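Local coordinates for protein 3,4-dihydroxy-2-butanone 4-phosphate synthase (Acinetobacter baumannii, PDB 6MNZ) that probably converts D-ribulose 5-phosphate to formate and 3,4-dihydroxy-2-butanone 4-phosphate, a step of riboflavin biosynthesis that uses magnesium or manganese, at residues L21-D32 against R140-L150; L55-C65 against I127-G135. All blocks are in the same frame, centred on the assembly; numbering follows the deposited sequence.

Interaction 1. Residues L21-D32 against R140-L150. With SO4 (sulfate ion), chain C.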
# COMPACT_ATOMS: atom_id res chain seq x y z
N LEU A 21 -13.85 26.84 -1.20
CA LEU A 21 -13.26 25.92 -0.24
C LEU A 21 -11.76 25.84 -0.51
O LEU A 21 -11.34 25.48 -1.61
CB LEU A 21 -13.89 24.53 -0.34
CG LEU A 21 -15.01 24.23 0.67
CD1 LEU A 21 -15.67 22.90 0.35
CD2 LEU A 21 -14.48 24.24 2.10
N MET A 22 -10.97 26.11 0.52
CA MET A 22 -9.53 25.95 0.46
C MET A 22 -9.13 24.66 1.16
O MET A 22 -9.66 24.33 2.23
CB MET A 22 -8.81 27.13 1.12
CG MET A 22 -9.08 28.46 0.46
SD MET A 22 -8.17 29.82 1.23
CE MET A 22 -9.32 30.33 2.49
N ASP A 23 -8.14 23.97 0.60
CA ASP A 23 -7.49 22.88 1.29
C ASP A 23 -6.27 23.41 2.05
O ASP A 23 -5.98 24.60 2.06
CB ASP A 23 -7.10 21.79 0.31
CG ASP A 23 -5.95 22.20 -0.60
OD1 ASP A 23 -5.81 23.42 -0.85
OD2 ASP A 23 -5.06 21.36 -0.82
N ASP A 24 -5.60 22.51 2.77
CA ASP A 24 -4.47 22.90 3.60
C ASP A 24 -3.43 23.64 2.77
O ASP A 24 -3.17 23.30 1.62
CB ASP A 24 -3.85 21.66 4.25
CG ASP A 24 -4.62 21.20 5.47
OD1 ASP A 24 -5.80 21.59 5.60
OD2 ASP A 24 -4.05 20.48 6.31
N GLU A 25 -2.87 24.70 3.36
CA GLU A 25 -1.92 25.53 2.64
C GLU A 25 -0.75 24.72 2.12
O GLU A 25 -0.08 25.15 1.16
CB GLU A 25 -1.44 26.67 3.55
CG GLU A 25 -0.26 27.48 3.01
CD GLU A 25 0.40 28.32 4.08
OE1 GLU A 25 1.60 28.09 4.36
OE2 GLU A 25 -0.28 29.19 4.67
N ASP A 26 -0.49 23.55 2.69
CA ASP A 26 0.64 22.72 2.28
C ASP A 26 0.24 21.50 1.46
O ASP A 26 1.06 20.58 1.32
CB ASP A 26 1.42 22.28 3.52
CG ASP A 26 0.57 21.48 4.50
OD1 ASP A 26 -0.58 21.90 4.75
OD2 ASP A 26 1.15 20.64 5.22
N ARG A 27 -1.04 21.36 1.09
CA ARG A 27 -1.42 20.22 0.26
C ARG A 27 -1.54 20.52 -1.23
O ARG A 27 -0.56 20.35 -1.97
CB ARG A 27 -2.74 19.65 0.77
CG ARG A 27 -3.20 18.40 0.04
CD ARG A 27 -4.59 17.96 0.50
NE ARG A 27 -5.14 16.90 -0.33
CZ ARG A 27 -5.81 17.10 -1.47
NH1 ARG A 27 -6.07 18.34 -1.89
NH2 ARG A 27 -6.24 16.07 -2.17
N GLU A 28 -2.56 21.30 -1.58
CA GLU A 28 -2.68 21.92 -2.89
C GLU A 28 -2.65 23.43 -2.80
O GLU A 28 -2.08 24.09 -3.67
CB GLU A 28 -3.98 21.50 -3.58
CG GLU A 28 -4.07 20.05 -4.02
CD GLU A 28 -5.37 19.75 -4.75
OE1 GLU A 28 -5.53 18.62 -5.27
OE2 GLU A 28 -6.26 20.63 -4.77
N ASN A 29 -3.25 23.99 -1.75
CA ASN A 29 -3.21 25.43 -1.50
C ASN A 29 -3.97 26.17 -2.60
O ASN A 29 -3.49 27.15 -3.17
CB ASN A 29 -1.77 25.92 -1.40
CG ASN A 29 -1.66 27.29 -0.79
OD1 ASN A 29 -2.55 27.73 -0.05
ND2 ASN A 29 -0.64 28.04 -1.20
N GLU A 30 -5.20 25.73 -2.86
CA GLU A 30 -6.03 26.28 -3.91
C GLU A 30 -7.43 26.54 -3.36
O GLU A 30 -7.91 25.83 -2.47
CB GLU A 30 -6.10 25.35 -5.12
CG GLU A 30 -4.78 25.20 -5.86
CD GLU A 30 -4.87 24.26 -7.05
OE1 GLU A 30 -5.86 23.51 -7.15
OE2 GLU A 30 -3.89 24.20 -7.83
N GLY A 31 -8.14 27.44 -4.03
CA GLY A 31 -9.55 27.68 -3.76
C GLY A 31 -10.41 27.20 -4.91
O GLY A 31 -10.05 27.37 -6.08
N ASP A 32 -11.47 26.47 -4.56
CA ASP A 32 -12.45 26.00 -5.53
C ASP A 32 -13.79 26.62 -5.21
O ASP A 32 -14.30 26.47 -4.09
CB ASP A 32 -12.56 24.47 -5.49
CG ASP A 32 -11.32 23.78 -6.01
OD1 ASP A 32 -10.22 24.34 -5.85
OD2 ASP A 32 -11.44 22.61 -6.42
N ARG A 140 -9.28 11.55 3.38
CA ARG A 140 -8.63 12.42 2.41
C ARG A 140 -9.23 13.81 2.52
O ARG A 140 -10.42 14.00 2.25
CB ARG A 140 -8.79 11.87 0.99
CG ARG A 140 -7.82 12.49 -0.00
CD ARG A 140 -8.17 12.14 -1.44
NE ARG A 140 -8.70 13.29 -2.17
CZ ARG A 140 -8.46 13.55 -3.45
NH1 ARG A 140 -7.87 12.63 -4.21
NH2 ARG A 140 -9.05 14.59 -4.02
N ALA A 141 -8.37 14.80 2.78
CA ALA A 141 -8.80 16.19 2.90
C ALA A 141 -8.65 16.93 1.57
O ALA A 141 -8.07 18.02 1.51
CB ALA A 141 -8.02 16.88 4.01
N GLY A 142 -9.26 16.39 0.52
CA GLY A 142 -9.27 17.03 -0.78
C GLY A 142 -10.57 17.77 -1.05
O GLY A 142 -11.61 17.47 -0.46
N HIS A 143 -10.54 18.64 -2.06
CA HIS A 143 -11.76 19.31 -2.50
C HIS A 143 -12.80 18.31 -2.97
O HIS A 143 -14.00 18.61 -2.93
CB HIS A 143 -11.44 20.29 -3.63
CG HIS A 143 -10.40 21.31 -3.28
ND1 HIS A 143 -9.06 21.10 -3.51
CD2 HIS A 143 -10.52 22.59 -2.86
CE1 HIS A 143 -8.38 22.18 -3.16
NE2 HIS A 143 -9.25 23.12 -2.83
N THR A 144 -12.37 17.17 -3.51
CA THR A 144 -13.31 16.15 -3.97
C THR A 144 -14.19 15.67 -2.82
O THR A 144 -15.42 15.71 -2.90
CB THR A 144 -12.54 14.98 -4.59
OG1 THR A 144 -11.77 15.46 -5.70
CG2 THR A 144 -13.49 13.88 -5.05
N GLU A 145 -13.56 15.14 -1.77
CA GLU A 145 -14.31 14.72 -0.59
C GLU A 145 -15.05 15.89 0.04
O GLU A 145 -16.19 15.73 0.49
CB GLU A 145 -13.37 14.08 0.42
CG GLU A 145 -12.84 12.71 0.01
CD GLU A 145 -11.79 12.80 -1.09
OE1 GLU A 145 -10.92 13.69 -1.01
OE2 GLU A 145 -11.76 11.90 -1.95
N ALA A 146 -14.49 17.10 -0.06
CA ALA A 146 -15.09 18.25 0.61
C ALA A 146 -16.36 18.69 -0.11
O ALA A 146 -17.36 19.00 0.54
CB ALA A 146 -14.08 19.39 0.68
N GLY A 147 -16.35 18.67 -1.44
CA GLY A 147 -17.56 19.00 -2.18
C GLY A 147 -18.70 18.06 -1.87
O GLY A 147 -19.83 18.49 -1.64
N CYS A 148 -18.42 16.75 -1.79
CA CYS A 148 -19.46 15.78 -1.49
C CYS A 148 -19.99 15.97 -0.07
O CYS A 148 -21.20 16.07 0.14
CB CYS A 148 -18.92 14.36 -1.68
SG CYS A 148 -18.60 13.91 -3.40
N ASP A 149 -19.10 15.93 0.92
CA ASP A 149 -19.54 16.02 2.31
C ASP A 149 -20.28 17.32 2.58
O ASP A 149 -21.32 17.31 3.25
CB ASP A 149 -18.34 15.89 3.25
CG ASP A 149 -17.73 14.50 3.22
OD1 ASP A 149 -18.44 13.54 2.84
OD2 ASP A 149 -16.54 14.37 3.57
N LEU A 150 -19.87 18.41 1.93
CA LEU A 150 -20.58 19.67 2.08
C LEU A 150 -22.00 19.56 1.52
O LEU A 150 -22.97 19.93 2.20
CB LEU A 150 -19.81 20.79 1.38
CG LEU A 150 -20.04 22.20 1.93
CD1 LEU A 150 -19.50 22.31 3.35
CD2 LEU A 150 -19.40 23.23 1.02
S SO4 C . -8.72 17.35 -4.77
O1 SO4 C . -9.79 16.59 -4.12
O2 SO4 C . -8.33 18.46 -3.92
O3 SO4 C . -9.21 17.85 -6.05
O4 SO4 C . -7.56 16.50 -5.00

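Interaction 2. Residues L55-C65 against I127-G135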
# COMPACT_ATOMS: atom_id res chain seq x y z
N LEU A 55 -10.59 23.65 -14.08
CA LEU A 55 -11.38 22.52 -14.57
C LEU A 55 -12.68 22.43 -13.78
O LEU A 55 -12.65 22.22 -12.56
CB LEU A 55 -10.58 21.23 -14.45
CG LEU A 55 -9.81 20.76 -15.68
CD1 LEU A 55 -8.93 19.56 -15.32
CD2 LEU A 55 -10.76 20.41 -16.81
N VAL A 56 -13.80 22.48 -14.48
CA VAL A 56 -15.09 22.15 -13.88
C VAL A 56 -15.17 20.65 -13.69
O VAL A 56 -15.10 19.88 -14.65
CB VAL A 56 -16.24 22.67 -14.75
CG1 VAL A 56 -17.57 22.13 -14.24
CG2 VAL A 56 -16.25 24.19 -14.76
N CYS A 57 -15.40 20.22 -12.45
CA CYS A 57 -15.45 18.82 -12.09
C CYS A 57 -16.69 18.56 -11.25
O CYS A 57 -17.39 19.49 -10.85
CB CYS A 57 -14.19 18.39 -11.33
SG CYS A 57 -12.68 18.46 -12.33
N LEU A 58 -17.08 17.28 -11.19
CA LEU A 58 -18.34 16.86 -10.57
C LEU A 58 -18.02 15.77 -9.55
O LEU A 58 -17.70 14.64 -9.93
CB LEU A 58 -19.33 16.36 -11.62
CG LEU A 58 -20.53 15.61 -11.02
CD1 LEU A 58 -21.26 16.48 -10.02
CD2 LEU A 58 -21.47 15.10 -12.11
N THR A 59 -17.96 16.14 -8.28
CA THR A 59 -17.64 15.18 -7.24
C THR A 59 -18.80 14.22 -7.02
O THR A 59 -19.97 14.63 -7.02
CB THR A 59 -17.30 15.91 -5.94
OG1 THR A 59 -18.47 16.60 -5.46
CG2 THR A 59 -16.19 16.92 -6.19
N LEU A 60 -18.51 12.92 -7.06
CA LEU A 60 -19.49 11.87 -6.84
C LEU A 60 -19.03 10.97 -5.70
O LEU A 60 -17.85 10.65 -5.58
CB LEU A 60 -19.71 10.99 -8.09
CG LEU A 60 -20.59 11.53 -9.21
CD1 LEU A 60 -19.96 12.75 -9.77
CD2 LEU A 60 -20.80 10.50 -10.34
N SER A 61 -20.02 10.32 -5.09
CA SER A 61 -19.75 9.22 -4.18
C SER A 61 -19.45 7.94 -4.96
O SER A 61 -19.85 7.77 -6.11
CB SER A 61 -20.94 8.99 -3.25
OG SER A 61 -22.05 8.47 -3.97
N ARG A 62 -18.80 7.00 -4.27
CA ARG A 62 -18.53 5.69 -4.85
C ARG A 62 -19.82 4.93 -5.14
O ARG A 62 -19.97 4.31 -6.20
CB ARG A 62 -17.63 4.88 -3.92
CG ARG A 62 -16.22 5.41 -3.84
CD ARG A 62 -15.34 4.55 -2.93
NE ARG A 62 -15.30 3.16 -3.37
CZ ARG A 62 -14.39 2.28 -2.98
NH1 ARG A 62 -13.35 2.67 -2.24
NH2 ARG A 62 -14.44 1.03 -3.42
N GLU A 63 -20.80 5.03 -4.23
CA GLU A 63 -22.13 4.50 -4.51
C GLU A 63 -22.67 5.07 -5.82
O GLU A 63 -23.07 4.32 -6.71
CB GLU A 63 -23.08 4.81 -3.36
CG GLU A 63 -22.65 4.23 -2.02
CD GLU A 63 -21.70 5.14 -1.26
OE1 GLU A 63 -20.48 5.04 -1.52
OE2 GLU A 63 -22.18 6.11 -0.65
N ARG A 64 -22.60 6.39 -5.97
CA ARG A 64 -23.12 7.02 -7.17
C ARG A 64 -22.33 6.59 -8.41
O ARG A 64 -22.88 6.56 -9.51
CB ARG A 64 -23.09 8.54 -7.01
CG ARG A 64 -23.38 9.32 -8.27
CD ARG A 64 -24.80 9.13 -8.76
NE ARG A 64 -25.79 9.69 -7.83
CZ ARG A 64 -27.10 9.69 -8.05
NH1 ARG A 64 -27.58 9.26 -9.21
NH2 ARG A 64 -27.93 10.00 -7.06
N CYS A 65 -21.03 6.36 -8.25
CA CYS A 65 -20.22 5.90 -9.38
C CYS A 65 -20.58 4.47 -9.77
O CYS A 65 -20.78 4.18 -10.96
CB CYS A 65 -18.73 6.00 -9.03
SG CYS A 65 -18.05 7.68 -9.12
N ILE A 127 -17.49 16.72 -18.99
CA ILE A 127 -17.56 16.85 -17.54
C ILE A 127 -16.68 15.77 -16.93
O ILE A 127 -16.58 14.66 -17.46
CB ILE A 127 -19.02 16.72 -17.04
CG1 ILE A 127 -19.80 18.00 -17.36
CG2 ILE A 127 -19.05 16.42 -15.54
CD1 ILE A 127 -19.26 19.25 -16.71
N PHE A 128 -16.01 16.11 -15.83
CA PHE A 128 -14.90 15.32 -15.29
C PHE A 128 -15.24 14.91 -13.87
O PHE A 128 -14.91 15.62 -12.91
CB PHE A 128 -13.59 16.11 -15.33
CG PHE A 128 -13.17 16.50 -16.71
CD1 PHE A 128 -12.50 15.58 -17.51
CD2 PHE A 128 -13.66 17.65 -17.30
CE1 PHE A 128 -12.23 15.86 -18.83
CE2 PHE A 128 -13.37 17.95 -18.61
CZ PHE A 128 -12.63 17.07 -19.37
N PRO A 129 -15.96 13.80 -13.69
CA PRO A 129 -16.37 13.41 -12.34
C PRO A 129 -15.18 12.94 -11.52
O PRO A 129 -14.18 12.47 -12.05
CB PRO A 129 -17.37 12.27 -12.57
CG PRO A 129 -17.77 12.37 -14.02
CD PRO A 129 -16.56 12.93 -14.72
N LEU A 130 -15.30 13.12 -10.20
CA LEU A 130 -14.26 12.73 -9.26
C LEU A 130 -14.88 11.87 -8.17
O LEU A 130 -15.96 12.20 -7.65
CB LEU A 130 -13.59 13.96 -8.65
CG LEU A 130 -13.11 15.01 -9.66
CD1 LEU A 130 -12.58 16.24 -8.95
CD2 LEU A 130 -12.05 14.42 -10.57
N MET A 131 -14.25 10.73 -7.89
CA MET A 131 -14.77 9.76 -6.93
C MET A 131 -14.14 10.04 -5.57
O MET A 131 -12.94 9.83 -5.37
CB MET A 131 -14.46 8.34 -7.40
CG MET A 131 -15.26 7.25 -6.72
SD MET A 131 -14.78 5.60 -7.26
CE MET A 131 -13.37 5.29 -6.19
N ALA A 132 -14.96 10.52 -4.64
CA ALA A 132 -14.51 10.68 -3.26
C ALA A 132 -14.31 9.32 -2.60
O ALA A 132 -14.84 8.30 -3.04
CB ALA A 132 -15.52 11.52 -2.47
N GLN A 133 -13.46 9.31 -1.58
CA GLN A 133 -13.26 8.12 -0.78
C GLN A 133 -14.40 7.94 0.21
O GLN A 133 -15.20 8.86 0.42
CB GLN A 133 -11.93 8.20 -0.03
CG GLN A 133 -10.71 8.19 -0.92
CD GLN A 133 -10.61 6.92 -1.74
OE1 GLN A 133 -10.31 5.85 -1.22
NE2 GLN A 133 -10.76 7.05 -3.06
N PRO A 134 -14.64 6.70 0.66
CA PRO A 134 -15.90 6.41 1.36
C PRO A 134 -16.20 7.35 2.51
O PRO A 134 -17.28 7.94 2.57
CB PRO A 134 -15.70 4.96 1.83
CG PRO A 134 -14.75 4.37 0.86
CD PRO A 134 -13.83 5.48 0.43
N GLY A 135 -15.26 7.50 3.44
CA GLY A 135 -15.50 8.31 4.61
C GLY A 135 -15.46 9.80 4.37
O GLY A 135 -15.56 10.58 5.32
O HOH W 1 -17.15 8.40 -2.11

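Interaction 1. Residues L21-D32 against R140-L150
H143, in the first turn of helix 143-153, pushes its imidazole into the loop that joins the hairpin strands ending at M22 and beginning at G31. One hydrogen bond ties the two segments directly: H143 NE2 donates to E30 O at 3.0 Å, with the acceptor close to the ring plane but NE2 well above the plane of the carbonyl. The D32 carboxylate lies over one face of the same ring, stacked with the two planes only 5° apart, while L21 O and E28 OE2 stand at the ring's edge.

A sulfate, probably from the crystallisation liquor, bridges the two segments. SO4 O2 accepts from H143 ND1 at 2.8 Å, and also from H143 N and R27 NH1. SO4 O1 accepts from T144 N at 2.7 Å and from T144 OG1. R27 reaches the anion on a chain extended from CG to NE, and a second bond runs from R27 NH2 to SO4 O4. G142 CA and A141 O cover one face of that guanidinium. R140 also points at the anion, but too closely as modelled for its bonding to be read. These residues are predicted to bind D-ribulose 5-phosphate, and E28 and H143 to hold metal; the sulfate, held by the start of a helix, is consistent with a phosphate-binding pocket.

D23 shapes the loop from within. E28 N bonds to D23 OD2 at 2.6 Å and E30 N to D23 OD1 at 3.1 Å, and R27 NH1 adds a weak, salt-bridging bond to D23 OD2.

Apolar contact is confined to L21, whose CD1 meets L150 CD2 tip to tip at 3.8 Å and also touches A146. Around the contact, I192 and L195 of helix 192-202 cover A146 and L150, while I162 of strand 160-164 packs on D32 and H143.

Interaction 2. Residues L55-C65 against I127-G135
Strands 57-60 and 127-131 run parallel, their axes approaching to 4.3 Å and crossing at -29°, with L58 beside P129, T59 beside L130 and L60 beside M131. Four hydrogen bonds alternate along the seam: L58 N to F128 O, L130 N to L58 O, L60 N to L130 O and A132 N to L60 O. The third, 2.7 Å from L60 N to L130 O, is nearly straight at 178°. P129 has no N-H to offer, but its CA makes a CH...O contact with L58 O at 3.0 Å. Beyond the strand, a water accepts from R62 N and gives a weak bond to A132 O, and S61 caps helix 62-68 by accepting from R64 N.

Within the mixed sheet of the synthase domain, 127-131 is an outermost strand of this chain, and 57-60 separates it from strand 160-164. Helix 101-112 lies in the chain between the two parallel strands and packs against L58 and I127, part of a long crossover connection.

Side chains alternate between the faces. On the one carrying C57, T59 and L130, C57 CB lies 3.6 Å from L130 CD1, and T59 turns its hydroxyl to S160. On the face carrying L58, L60, P129 and M131, L60 and P129 lie side by side, pointing the same way, with L60 CD1 3.8 Å from P129 CB.

At one end the L55 and F128 side chains cross at about a right angle, L55 CD2 4.0 Å from F128 CE2, and V56 O sits at the edge of the F128 ring. At the other, M131 has CG anti to its backbone N (chi1 -163°), which carries CG to 3.5 Å from R62 CG and toward C65 SG. The R62 chain, bent at chi3, brings NH1 beside the ring of P134.

Overall arrangement
The two contacts illustrate how a binding site can form where a hairpin loop and the start of a helix meet beside a sheet. Their centres lie 13 Å apart, and the chain runs from strand 127-131 through a loop to helix 143-153, with interaction 2 nested inside the loop that interaction 1 closes. E145 OE2 probably accepts a hydrogen bond from Q133 N at 3.1 Å, and T59 packs on C148. L130 CD1 touches T144 OG1 at 3.4 Å, so the parallel pair backs a residue that binds the sulfate. L55 of interaction 2 and E30 of interaction 1 each bring a side chain to about 4 Å (nearest atoms) from that of E164, predicted to be essential for catalysis.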